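Local coordinates for protein benzyl alcohol dehydrogenase (Acinetobacter calcoaceticus, PDB 1F8F) that catalyses the zinc- and NAD-dependent oxidation of benzyl alcohol, as a member of the medium-chain alcohol dehydrogenase family with a Rossmann-fold coenzyme domain, at residues A[44-47]-A[48-52]; A[289-292]-A[293-297]; A[351-354]-A[355-358]. All coordinates share one frame; numbering follows the deposited sequence.

Interaction 1: residues A[44-47]-A[48-52]; sequences CHTD and LIVRD. With ZN (zinc ion), chain B; NAD (nicotinamide-adenine-dinucleotide), chain F; EOH (ethanol), chain G.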
loop_
_atom_site.group_PDB
_atom_site.type_symbol
_atom_site.label_atom_id
_atom_site.label_comp_id
_atom_site.label_asym_id
_atom_site.label_seq_id
_atom_site.Cartn_x
_atom_site.Cartn_y
_atom_site.Cartn_z
ATOM N N CYS A 44 25.679 -20.415 9.485
ATOM C CA CYS A 44 24.739 -20.340 8.368
ATOM C C CYS A 44 25.384 -20.892 7.119
ATOM O O CYS A 44 26.567 -20.825 6.802
ATOM C CB CYS A 44 24.271 -18.884 8.251
ATOM S SG CYS A 44 23.596 -18.310 6.691
ATOM N N HIS A 45 24.541 -21.434 6.269
ATOM C CA HIS A 45 24.821 -22.029 4.990
ATOM C C HIS A 45 25.783 -21.201 4.169
ATOM O O HIS A 45 26.765 -21.643 3.579
ATOM C CB HIS A 45 23.448 -22.264 4.312
ATOM C CG HIS A 45 23.648 -23.141 3.106
ATOM N ND1 HIS A 45 23.304 -22.757 1.829
ATOM C CD2 HIS A 45 24.219 -24.373 3.017
ATOM C CE1 HIS A 45 23.636 -23.723 0.984
ATOM N NE2 HIS A 45 24.189 -24.703 1.684
ATOM N N THR A 46 25.542 -19.883 4.177
ATOM C CA THR A 46 26.362 -18.887 3.555
ATOM C C THR A 46 27.804 -18.905 4.014
ATOM O O THR A 46 28.674 -18.625 3.157
ATOM C CB THR A 46 25.727 -17.486 3.693
ATOM O OG1 THR A 46 24.367 -17.529 3.198
ATOM C CG2 THR A 46 26.519 -16.505 2.850
ATOM N N ASP A 47 28.136 -19.244 5.262
ATOM C CA ASP A 47 29.569 -19.290 5.613
ATOM C C ASP A 47 30.248 -20.406 4.789
ATOM O O ASP A 47 31.375 -20.314 4.311
ATOM C CB ASP A 47 29.833 -19.481 7.092
ATOM C CG ASP A 47 29.434 -18.480 8.107
ATOM O OD1 ASP A 47 30.208 -17.666 8.682
ATOM O OD2 ASP A 47 28.216 -18.446 8.450
ATOM N N LEU A 48 29.509 -21.487 4.609
ATOM C CA LEU A 48 29.937 -22.665 3.892
ATOM C C LEU A 48 30.121 -22.465 2.410
ATOM O O LEU A 48 31.161 -22.811 1.846
ATOM C CB LEU A 48 28.936 -23.781 4.171
ATOM C CG LEU A 48 28.885 -24.243 5.642
ATOM C CD1 LEU A 48 28.054 -25.505 5.739
ATOM C CD2 LEU A 48 30.279 -24.391 6.192
ATOM N N ILE A 49 29.118 -21.845 1.768
ATOM C CA ILE A 49 29.220 -21.554 0.341
ATOM C C ILE A 49 30.382 -20.604 0.076
ATOM O O ILE A 49 30.792 -20.682 -1.073
ATOM C CB ILE A 49 27.938 -21.019 -0.334
ATOM C CG1 ILE A 49 27.521 -19.653 0.226
ATOM C CG2 ILE A 49 26.761 -21.967 -0.234
ATOM C CD1 ILE A 49 28.278 -18.451 -0.321
ATOM N N VAL A 50 30.915 -19.779 0.956
ATOM C CA VAL A 50 32.028 -18.869 0.745
ATOM C C VAL A 50 33.399 -19.526 0.852
ATOM O O VAL A 50 34.426 -19.120 0.304
ATOM C CB VAL A 50 31.926 -17.746 1.804
ATOM C CG1 VAL A 50 33.140 -16.854 1.998
ATOM C CG2 VAL A 50 30.725 -16.857 1.465
ATOM N N ARG A 51 33.446 -20.608 1.614
ATOM C CA ARG A 51 34.631 -21.425 1.853
ATOM C C ARG A 51 34.920 -22.238 0.582
ATOM O O ARG A 51 36.005 -22.212 0.013
ATOM C CB ARG A 51 34.295 -22.251 3.095
ATOM C CG ARG A 51 35.209 -23.415 3.370
ATOM C CD ARG A 51 34.593 -24.616 4.046
ATOM N NE ARG A 51 33.506 -25.219 3.288
ATOM C CZ ARG A 51 32.645 -26.112 3.758
ATOM N NH1 ARG A 51 32.705 -26.466 5.042
ATOM N NH2 ARG A 51 31.673 -26.610 3.009
ATOM N N ASP A 52 33.811 -22.736 0.033
ATOM C CA ASP A 52 33.795 -23.475 -1.212
ATOM C C ASP A 52 33.810 -22.567 -2.433
ATOM O O ASP A 52 33.692 -22.990 -3.583
ATOM C CB ASP A 52 32.561 -24.372 -1.287
ATOM C CG ASP A 52 32.485 -25.403 -0.178
ATOM O OD1 ASP A 52 33.466 -25.521 0.581
ATOM O OD2 ASP A 52 31.420 -26.059 -0.107
HETATM ZN ZN ZN B . 23.323 -15.912 6.597
HETATM P PA NAD F . 19.364 -25.218 5.507
HETATM O O1A NAD F . 19.241 -25.218 6.999
HETATM O O2A NAD F . 20.360 -26.115 4.902
HETATM O O5B NAD F . 17.933 -25.347 4.834
HETATM C C5B NAD F . 17.526 -25.604 3.468
HETATM C C4B NAD F . 16.620 -26.824 3.391
HETATM O O4B NAD F . 16.342 -27.122 1.982
HETATM C C3B NAD F . 17.153 -28.133 4.001
HETATM O O3B NAD F . 16.374 -28.560 5.110
HETATM C C2B NAD F . 17.067 -29.182 2.895
HETATM O O2B NAD F . 16.570 -30.462 3.305
HETATM C C1B NAD F . 16.089 -28.513 1.914
HETATM N N9A NAD F . 16.223 -28.949 0.528
HETATM C C8A NAD F . 17.338 -28.963 -0.269
HETATM N N7A NAD F . 17.095 -29.427 -1.496
HETATM C C5A NAD F . 15.747 -29.740 -1.471
HETATM C C6A NAD F . 14.878 -30.272 -2.441
HETATM N N6A NAD F . 15.218 -30.595 -3.686
HETATM N N1A NAD F . 13.578 -30.444 -2.088
HETATM C C2A NAD F . 13.191 -30.119 -0.815
HETATM N N3A NAD F . 13.913 -29.621 0.144
HETATM C C4A NAD F . 15.192 -29.461 -0.239
HETATM O O3 NAD F . 19.713 -23.678 5.099
HETATM P PN NAD F . 19.115 -22.366 5.779
HETATM O O1N NAD F . 17.681 -22.537 6.079
HETATM O O2N NAD F . 19.928 -22.017 6.952
HETATM O O5D NAD F . 19.367 -21.322 4.556
HETATM C C5D NAD F . 18.452 -21.318 3.447
HETATM C C4D NAD F . 18.968 -20.687 2.205
HETATM O O4D NAD F . 18.774 -19.236 2.187
HETATM C C3D NAD F . 20.384 -20.941 1.674
HETATM O O3D NAD F . 20.362 -20.823 0.239
HETATM C C2D NAD F . 21.095 -19.692 2.215
HETATM O O2D NAD F . 22.375 -19.455 1.648
HETATM C C1D NAD F . 20.029 -18.686 1.755
HETATM N N1N NAD F . 20.149 -17.437 2.499
HETATM C C2N NAD F . 19.651 -16.333 1.886
HETATM C C3N NAD F . 19.689 -15.133 2.570
HETATM C C7N NAD F . 19.125 -13.796 1.973
HETATM O O7N NAD F . 19.222 -12.758 2.626
HETATM N N7N NAD F . 18.546 -13.912 0.724
HETATM C C4N NAD F . 20.205 -15.062 3.897
HETATM C C5N NAD F . 20.122 -16.313 4.548
HETATM C C6N NAD F . 20.113 -17.543 3.925
HETATM C C1 EOH G . 23.100 -14.060 3.777
HETATM C C2 EOH G . 22.908 -13.828 2.337
HETATM O O EOH G . 23.311 -15.392 4.244
#

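Interaction 2: residues A[289-292]-A[293-297]; sequences GAPQ and LGTTA. With NAD (nicotinamide-adenine-dinucleotide), chain F.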
loop_
_atom_site.group_PDB
_atom_site.type_symbol
_atom_site.label_atom_id
_atom_site.label_comp_id
_atom_site.label_asym_id
_atom_site.label_seq_id
_atom_site.Cartn_x
_atom_site.Cartn_y
_atom_site.Cartn_z
ATOM N N GLY A 289 16.290 -18.310 -1.335
ATOM C CA GLY A 289 17.393 -19.265 -1.532
ATOM C C GLY A 289 18.090 -18.977 -2.868
ATOM O O GLY A 289 17.464 -18.623 -3.856
ATOM N N ALA A 290 19.358 -19.203 -2.994
ATOM C CA ALA A 290 20.160 -18.972 -4.167
ATOM C C ALA A 290 20.947 -20.133 -4.755
ATOM O O ALA A 290 21.700 -20.814 -4.062
ATOM C CB ALA A 290 21.283 -18.028 -3.632
ATOM N N PRO A 291 20.967 -20.261 -6.064
ATOM C CA PRO A 291 21.812 -21.240 -6.742
ATOM C C PRO A 291 23.195 -20.633 -7.020
ATOM O O PRO A 291 23.493 -19.477 -6.696
ATOM C CB PRO A 291 21.028 -21.491 -8.010
ATOM C CG PRO A 291 20.186 -20.289 -8.273
ATOM C CD PRO A 291 20.060 -19.539 -6.975
ATOM N N GLN A 292 24.086 -21.305 -7.724
ATOM C CA GLN A 292 25.370 -20.763 -8.131
ATOM C C GLN A 292 25.203 -19.456 -8.913
ATOM O O GLN A 292 24.261 -19.283 -9.701
ATOM C CB GLN A 292 26.116 -21.775 -9.020
ATOM C CG GLN A 292 26.662 -23.005 -8.290
ATOM C CD GLN A 292 27.488 -23.939 -9.169
ATOM O OE1 GLN A 292 27.254 -25.148 -9.287
ATOM N NE2 GLN A 292 28.512 -23.424 -9.855
ATOM N N LEU A 293 26.140 -18.538 -8.760
ATOM C CA LEU A 293 26.155 -17.294 -9.520
ATOM C C LEU A 293 25.934 -17.691 -10.978
ATOM O O LEU A 293 26.222 -18.779 -11.483
ATOM C CB LEU A 293 27.381 -16.431 -9.335
ATOM C CG LEU A 293 27.457 -15.536 -8.095
ATOM C CD1 LEU A 293 28.586 -14.530 -8.244
ATOM C CD2 LEU A 293 26.139 -14.819 -7.834
ATOM N N GLY A 294 25.124 -16.876 -11.643
ATOM C CA GLY A 294 24.664 -17.104 -12.997
ATOM C C GLY A 294 23.546 -18.033 -13.281
ATOM O O GLY A 294 23.029 -17.915 -14.421
ATOM N N THR A 295 22.991 -18.907 -12.452
ATOM C CA THR A 295 21.881 -19.810 -12.761
ATOM C C THR A 295 20.541 -19.120 -12.987
ATOM O O THR A 295 20.200 -18.143 -12.319
ATOM C CB THR A 295 21.666 -20.822 -11.600
ATOM O OG1 THR A 295 22.881 -21.537 -11.294
ATOM C CG2 THR A 295 20.542 -21.782 -11.901
ATOM N N THR A 296 19.745 -19.672 -13.900
ATOM C CA THR A 296 18.423 -19.130 -14.140
ATOM C C THR A 296 17.363 -20.159 -13.736
ATOM O O THR A 296 17.587 -21.355 -13.538
ATOM C CB THR A 296 18.157 -18.786 -15.620
ATOM O OG1 THR A 296 18.137 -20.043 -16.324
ATOM C CG2 THR A 296 19.131 -17.843 -16.289
ATOM N N ALA A 297 16.117 -19.709 -13.637
ATOM C CA ALA A 297 14.975 -20.605 -13.383
ATOM C C ALA A 297 13.870 -20.246 -14.380
ATOM O O ALA A 297 13.869 -19.160 -14.956
ATOM C CB ALA A 297 14.464 -20.537 -11.954
HETATM P PA NAD F . 19.364 -25.218 5.507
HETATM O O1A NAD F . 19.241 -25.218 6.999
HETATM O O2A NAD F . 20.360 -26.115 4.902
HETATM O O5B NAD F . 17.933 -25.347 4.834
HETATM C C5B NAD F . 17.526 -25.604 3.468
HETATM C C4B NAD F . 16.620 -26.824 3.391
HETATM O O4B NAD F . 16.342 -27.122 1.982
HETATM C C3B NAD F . 17.153 -28.133 4.001
HETATM O O3B NAD F . 16.374 -28.560 5.110
HETATM C C2B NAD F . 17.067 -29.182 2.895
HETATM O O2B NAD F . 16.570 -30.462 3.305
HETATM C C1B NAD F . 16.089 -28.513 1.914
HETATM N N9A NAD F . 16.223 -28.949 0.528
HETATM C C8A NAD F . 17.338 -28.963 -0.269
HETATM N N7A NAD F . 17.095 -29.427 -1.496
HETATM C C5A NAD F . 15.747 -29.740 -1.471
HETATM C C6A NAD F . 14.878 -30.272 -2.441
HETATM N N6A NAD F . 15.218 -30.595 -3.686
HETATM N N1A NAD F . 13.578 -30.444 -2.088
HETATM C C2A NAD F . 13.191 -30.119 -0.815
HETATM N N3A NAD F . 13.913 -29.621 0.144
HETATM C C4A NAD F . 15.192 -29.461 -0.239
HETATM O O3 NAD F . 19.713 -23.678 5.099
HETATM P PN NAD F . 19.115 -22.366 5.779
HETATM O O1N NAD F . 17.681 -22.537 6.079
HETATM O O2N NAD F . 19.928 -22.017 6.952
HETATM O O5D NAD F . 19.367 -21.322 4.556
HETATM C C5D NAD F . 18.452 -21.318 3.447
HETATM C C4D NAD F . 18.968 -20.687 2.205
HETATM O O4D NAD F . 18.774 -19.236 2.187
HETATM C C3D NAD F . 20.384 -20.941 1.674
HETATM O O3D NAD F . 20.362 -20.823 0.239
HETATM C C2D NAD F . 21.095 -19.692 2.215
HETATM O O2D NAD F . 22.375 -19.455 1.648
HETATM C C1D NAD F . 20.029 -18.686 1.755
HETATM N N1N NAD F . 20.149 -17.437 2.499
HETATM C C2N NAD F . 19.651 -16.333 1.886
HETATM C C3N NAD F . 19.689 -15.133 2.570
HETATM C C7N NAD F . 19.125 -13.796 1.973
HETATM O O7N NAD F . 19.222 -12.758 2.626
HETATM N N7N NAD F . 18.546 -13.912 0.724
HETATM C C4N NAD F . 20.205 -15.062 3.897
HETATM C C5N NAD F . 20.122 -16.313 4.548
HETATM C C6N NAD F . 20.113 -17.543 3.925
#

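Interaction 3: residues A[351-354]-A[355-358]; sequences INQA and AIDS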
loop_
_atom_site.group_PDB
_atom_site.type_symbol
_atom_site.label_atom_id
_atom_site.label_comp_id
_atom_site.label_asym_id
_atom_site.label_seq_id
_atom_site.Cartn_x
_atom_site.Cartn_y
_atom_site.Cartn_z
ATOM N N ILE A 351 33.930 -26.446 15.684
ATOM C CA ILE A 351 33.376 -25.654 14.591
ATOM C C ILE A 351 33.348 -26.414 13.280
ATOM O O ILE A 351 32.267 -26.370 12.662
ATOM C CB ILE A 351 34.041 -24.272 14.537
ATOM C CG1 ILE A 351 33.241 -23.351 13.590
ATOM C CG2 ILE A 351 35.492 -24.416 14.070
ATOM C CD1 ILE A 351 33.899 -22.017 13.298
ATOM N N ASN A 352 34.329 -27.188 12.854
ATOM C CA ASN A 352 34.261 -28.048 11.675
ATOM C C ASN A 352 33.174 -29.121 11.669
ATOM O O ASN A 352 32.685 -29.529 10.614
ATOM C CB ASN A 352 35.585 -28.819 11.479
ATOM C CG ASN A 352 36.571 -27.805 10.920
ATOM O OD1 ASN A 352 36.303 -27.288 9.810
ATOM N ND2 ASN A 352 37.575 -27.573 11.767
ATOM N N GLN A 353 32.799 -29.635 12.834
ATOM C CA GLN A 353 31.734 -30.585 13.040
ATOM C C GLN A 353 30.362 -29.887 12.962
ATOM O O GLN A 353 29.387 -30.475 12.534
ATOM C CB GLN A 353 31.762 -31.247 14.427
ATOM C CG GLN A 353 30.656 -32.297 14.561
ATOM C CD GLN A 353 31.062 -33.622 13.961
ATOM O OE1 GLN A 353 32.114 -34.094 14.397
ATOM N NE2 GLN A 353 30.281 -34.194 13.060
ATOM N N ALA A 354 30.352 -28.604 13.327
ATOM C CA ALA A 354 29.095 -27.861 13.209
ATOM C C ALA A 354 28.759 -27.734 11.713
ATOM O O ALA A 354 27.592 -27.949 11.360
ATOM C CB ALA A 354 29.159 -26.544 13.948
ATOM N N ALA A 355 29.719 -27.501 10.837
ATOM C CA ALA A 355 29.417 -27.465 9.411
ATOM C C ALA A 355 28.815 -28.775 8.898
ATOM O O ALA A 355 27.736 -28.757 8.272
ATOM C CB ALA A 355 30.618 -27.082 8.582
ATOM N N ILE A 356 29.431 -29.898 9.185
ATOM C CA ILE A 356 29.000 -31.216 8.777
ATOM C C ILE A 356 27.580 -31.540 9.172
ATOM O O ILE A 356 26.746 -31.994 8.377
ATOM C CB ILE A 356 29.967 -32.278 9.380
ATOM C CG1 ILE A 356 31.362 -32.098 8.779
ATOM C CG2 ILE A 356 29.478 -33.694 9.166
ATOM C CD1 ILE A 356 32.471 -32.915 9.399
ATOM N N ASP A 357 27.237 -31.350 10.439
ATOM C CA ASP A 357 25.888 -31.619 10.900
ATOM C C ASP A 357 24.843 -30.774 10.164
ATOM O O ASP A 357 23.736 -31.274 9.946
ATOM C CB ASP A 357 25.814 -31.447 12.406
ATOM C CG ASP A 357 26.762 -32.355 13.190
ATOM O OD1 ASP A 357 27.374 -33.273 12.625
ATOM O OD2 ASP A 357 26.899 -32.119 14.401
ATOM N N SER A 358 25.106 -29.511 9.828
ATOM C CA SER A 358 24.075 -28.723 9.138
ATOM C C SER A 358 23.928 -29.252 7.712
ATOM O O SER A 358 22.805 -29.536 7.280
ATOM C CB SER A 358 24.315 -27.224 9.214
ATOM O OG SER A 358 25.637 -26.887 8.870
#

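Interaction 1: residues A[44-47]-A[48-52]
The imidazole of H45 and the side chain of I49, one helical turn apart, cross at about a right angle: methyl CG2 of I49 sits over one face of the ring, 4.2 Å from its centroid and 28° off the normal, a CH-pi contact. At the ring's edge, in its plane, ND1 makes a weak hydrogen bond of 3.4 Å to O2D of the nicotinamide ribose, so the coenzyme and I49 meet the imidazole from different directions. CG1 of I49, in the cramped rotamer between backbone N and carbonyl carbon (chi1 64°), lies 3.3 Å from O of T46. From there CD1 runs alongside T46, both side chains pointing the same way, and comes within 4.1 Å of its CG2. OG1 of T46, turned toward the active site, accepts from O2D of NAD and donates to the bound ethanol, whose O is 2.6 Å away and itself on the zinc. This chain of hydroxyls resembles the start of the proton relay of related alcohol dehydrogenases, with ethanol probably standing where the substrate alcohol binds. C44, at the N-cap, holds the zinc through SG at 2.4 Å, and the same sulfur accepts from N of T46. D47 completes a capping box through a weak bond from N of C44 to OD2, while its OD1 takes the N-H of G64. Further on, R51 grips the carboxylate of D52 side-on with NE and NH2, the NE to OD1 distance being 2.7 Å. H65 and C173 complete the protein ligands of the catalytic zinc. Residues 44-52 contain helix 45-51, which lies in the chain between strands 33-42 and 66-74, antiparallel neighbours in the mixed sheet.

Interaction 2: residues A[289-292]-A[293-297]
T295 folds back over P291 across a type II turn that runs from Q292 to T295. Its CB lies 3.7 Å from CG of the proline, the closest approach between the two side chains, which meet at a slant. Beyond CB the branches part: CG2, anti to the backbone N, rests against CB and CG of P291, both at 3.9 Å, whereas OG1, with chi1 at -55°, stands beside the backbone N and is 3.1 Å from O of Q292. That carbonyl oxygen also accepts the N-H of T295, at 3.1 Å and nearly straight (172°), which closes the turn. G294 takes the positive phi of 80° that this turn type needs at its third position. At the start of the loop, G289 and A290 border the coenzyme, with N of A290 3.8 Å from O3D of NAD. The loop leads from strand 283-287 of the Rossmann sheet into strand 296-300, and T295 packs on P269 of helix 269-277. T296 and A297 pair antiparallel with a strand of the second subunit, so that strand 296-300 continues into a sheet shared between the two chains.

Interaction 3: residues A[351-354]-A[355-358]
Q353 reaches along the helix over D357, one turn further on, and its CG lies 3.8 Å from OD2 of the aspartate. CG leaves anti to the backbone N (chi1 -177°), and a bend at chi2 (83°) then carries the amide back toward the carboxylate. NE2 donates to OD1 of D357 over 3.1 Å, meeting that oxygen on its syn side but 29° out of the carboxylate plane, while the acceptor stays close to the plane of the amide. The two flat groups are thus twisted against each other rather than coplanar. The other carboxylate oxygen, OD2, is hydrogen-bonded to OH of Y346, so the aspartate is gripped at both oxygens, which probably fixes its rotation. Beneath this bridge, N of D357 donates to O of Q353 at 3.1 Å in a nearly linear helical bond. I356 lies on the neighbouring flank: its CG1 approaches O of N352 at 3.4 Å, and its CG2 is 4.0 Å from NE2 of Q353. At the far end, OG of S358 turns back on the helix and donates to O of A355 over 2.9 Å, a hydroxyl-to-carbonyl bond three residues back along the chain. N352 points another way, and its ND2 donates to O of F19. On the buried flank, I351 packs on I368 and A354 on P366, both of strand 365-369. An i to i+4 side-chain hydrogen bond set above the backbone bond of the same two residues is a common feature of helix surfaces; here it lies on helix 351-360, the connection of the beta-alpha-beta unit formed by parallel strands 343-347 and 365-369.

In the fold
Interactions 1 and 3 belong to two helices that pack directly on each other, with centres 11 Å apart: CD2 of L48 lies 3.6 Å from CB of A355, and its CD1 is 4.2 Å from OG of S358. Interaction 1 supplies a zinc ligand and contacts to the nicotinamide ribose; the side chain of S358 in interaction 3 comes within about 6 Å of NAD and about 11 Å of zinc. Interaction 2 approaches the same ribose from the coenzyme-binding domain, its nearest atoms about 6 Å from those of interaction 1. NAD thus bridges segments 44-52 and 289-297, whereas interactions 2 and 3 remain about 14 Å apart at their nearest atoms.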